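Local structure of ferric enterobactin receptor PIRA (Pseudomonas aeruginosa, 5FP2) at residues A[373-378]-A[410-415]. The protein probably takes up ferric enterobactin across the outer membrane as a TonB-dependent siderophore receptor. Residues are numbered along the deposited sequence; the frame is centred on the assembly and turned at random.
Sequences AEWNKE and KAEIRA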
# COMPACT_ATOMS: atom_id res chain seq x y z
N ALA A 373 -2.40 19.82 6.90
CA ALA A 373 -3.82 19.89 7.25
C ALA A 373 -4.67 19.13 6.23
O ALA A 373 -4.34 19.06 5.05
CB ALA A 373 -4.27 21.34 7.33
N GLU A 374 -5.77 18.54 6.71
CA GLU A 374 -6.63 17.73 5.87
C GLU A 374 -8.08 18.11 6.14
O GLU A 374 -8.48 18.28 7.29
CB GLU A 374 -6.46 16.24 6.19
CG GLU A 374 -5.03 15.71 6.05
CD GLU A 374 -4.98 14.20 5.90
OE1 GLU A 374 -6.03 13.58 5.63
OE2 GLU A 374 -3.87 13.62 6.08
N TRP A 375 -8.89 18.14 5.10
CA TRP A 375 -10.33 18.23 5.27
C TRP A 375 -10.98 17.22 4.34
O TRP A 375 -10.62 17.11 3.17
CB TRP A 375 -10.83 19.64 4.95
CG TRP A 375 -12.31 19.77 4.96
CD1 TRP A 375 -13.09 20.13 6.02
CD2 TRP A 375 -13.20 19.46 3.89
NE1 TRP A 375 -14.41 20.10 5.67
CE2 TRP A 375 -14.51 19.70 4.36
CE3 TRP A 375 -13.02 19.06 2.56
CZ2 TRP A 375 -15.64 19.57 3.54
CZ3 TRP A 375 -14.15 18.93 1.74
CH2 TRP A 375 -15.43 19.16 2.24
N ASN A 376 -12.04 16.59 4.82
CA ASN A 376 -12.48 15.32 4.28
C ASN A 376 -13.98 15.19 4.52
O ASN A 376 -14.44 15.29 5.65
CB ASN A 376 -11.74 14.19 5.01
CG ASN A 376 -11.48 12.98 4.12
OD1 ASN A 376 -10.37 12.44 4.10
ND2 ASN A 376 -12.55 12.47 3.49
N LYS A 377 -14.74 14.96 3.46
CA LYS A 377 -16.15 14.67 3.64
C LYS A 377 -16.45 13.37 2.93
O LYS A 377 -15.93 13.13 1.86
CB LYS A 377 -16.99 15.81 3.04
CG LYS A 377 -18.48 15.73 3.35
CD LYS A 377 -19.16 17.01 2.91
CE LYS A 377 -20.68 16.90 2.90
NZ LYS A 377 -21.35 18.13 2.35
N GLU A 378 -17.26 12.52 3.56
CA GLU A 378 -17.75 11.32 2.89
C GLU A 378 -19.25 11.19 3.04
O GLU A 378 -19.79 11.43 4.12
CB GLU A 378 -17.09 10.07 3.44
CG GLU A 378 -15.84 10.35 4.25
CD GLU A 378 -15.47 9.15 5.09
OE1 GLU A 378 -16.20 8.87 6.07
OE2 GLU A 378 -14.53 8.43 4.66
N LYS A 410 -23.66 11.27 6.26
CA LYS A 410 -22.47 12.08 6.07
C LYS A 410 -21.48 11.99 7.24
O LYS A 410 -21.77 11.40 8.28
CB LYS A 410 -22.85 13.54 5.85
CG LYS A 410 -24.28 13.75 5.36
CD LYS A 410 -24.77 15.18 5.55
CE LYS A 410 -26.01 15.47 4.72
NZ LYS A 410 -27.15 14.57 5.03
N ALA A 411 -20.29 12.53 7.01
CA ALA A 411 -19.26 12.65 8.03
C ALA A 411 -18.20 13.60 7.49
O ALA A 411 -17.85 13.55 6.31
CB ALA A 411 -18.65 11.28 8.34
N GLU A 412 -17.71 14.49 8.34
CA GLU A 412 -16.62 15.39 7.97
C GLU A 412 -15.41 15.06 8.84
O GLU A 412 -15.57 14.61 9.98
CB GLU A 412 -17.04 16.86 8.17
CG GLU A 412 -18.30 17.25 7.41
CD GLU A 412 -18.39 18.74 7.05
OE1 GLU A 412 -18.11 19.61 7.91
OE2 GLU A 412 -18.81 19.05 5.92
N ILE A 413 -14.21 15.27 8.31
CA ILE A 413 -12.98 15.06 9.08
C ILE A 413 -12.07 16.27 8.90
O ILE A 413 -11.82 16.70 7.78
CB ILE A 413 -12.21 13.81 8.59
CG1 ILE A 413 -13.00 12.53 8.88
CG2 ILE A 413 -10.83 13.74 9.23
CD1 ILE A 413 -13.93 12.11 7.75
N ARG A 414 -11.63 16.86 10.01
CA ARG A 414 -10.60 17.89 9.98
C ARG A 414 -9.35 17.36 10.65
O ARG A 414 -9.44 16.63 11.64
CB ARG A 414 -11.10 19.15 10.70
CG ARG A 414 -12.14 19.92 9.91
CD ARG A 414 -12.80 21.05 10.70
NE ARG A 414 -13.90 21.64 9.94
CZ ARG A 414 -15.17 21.26 10.05
NH1 ARG A 414 -15.51 20.30 10.91
NH2 ARG A 414 -16.11 21.85 9.32
N ALA A 415 -8.18 17.74 10.16
CA ALA A 415 -6.95 17.42 10.88
C ALA A 415 -5.83 18.43 10.65
O ALA A 415 -5.76 19.09 9.61
CB ALA A 415 -6.48 16.00 10.55
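Ile413 and Asn376 face each other across two antiparallel strands at the tightly packed middle of the contact, their CB atoms 3.6 Å apart. Ile413 CD1 lies 3.8 Å from Asn376 O. That same carbonyl accepts the Ile413 N-H, with N to O 2.7 Å and the donor in the carbonyl plane. Further along, Glu374 and Ala415 form a hydrogen-bonded pair closed from both sides: Glu374 N donates to Ala415 O (3.0 Å) and Ala415 N to Glu374 O. Glu378 N points nearly straight at Ala411 O, whereas the return bond from Ala411 N to Glu378 O is weak. The CB atoms of Asn376, Ile413 and Ala415 point into the barrel.

Trp375, Lys377, Glu412 and Arg414 occupy the outer side of the barrel wall, where Arg414 is exposed and side chains meet across the strands more loosely. Trp375 CG stands anti to the backbone N (chi1 174°), and the indole takes Arg414 CG at its edge, 4.0 Å from CD1, while NE1 lies over one face of the guanidinium. Glu412 OE2 also approaches the ring edge, at CZ2, with the carboxylate turned 81° from the indole plane. Lys377 runs alongside Glu412, its CD 3.7 Å from OE2, but NZ stays 4.5 Å from that oxygen, too far for a salt bridge. Within its own strand, Arg414 NH2 forms a salt bridge with Glu412 OE1, its hydrogen bond weak.

Asn376 OD1 accepts a bond from Arg352, and Glu374 OE2 is bridged to Arg435, so these two polar atoms have partners on the flanking strands. Strand 345-361 flanks 367-381 and strand 428-439 flanks 408-423, placing this pair as consecutive antiparallel staves in the wall of the 22-stranded barrel characteristic of TonB-dependent receptors.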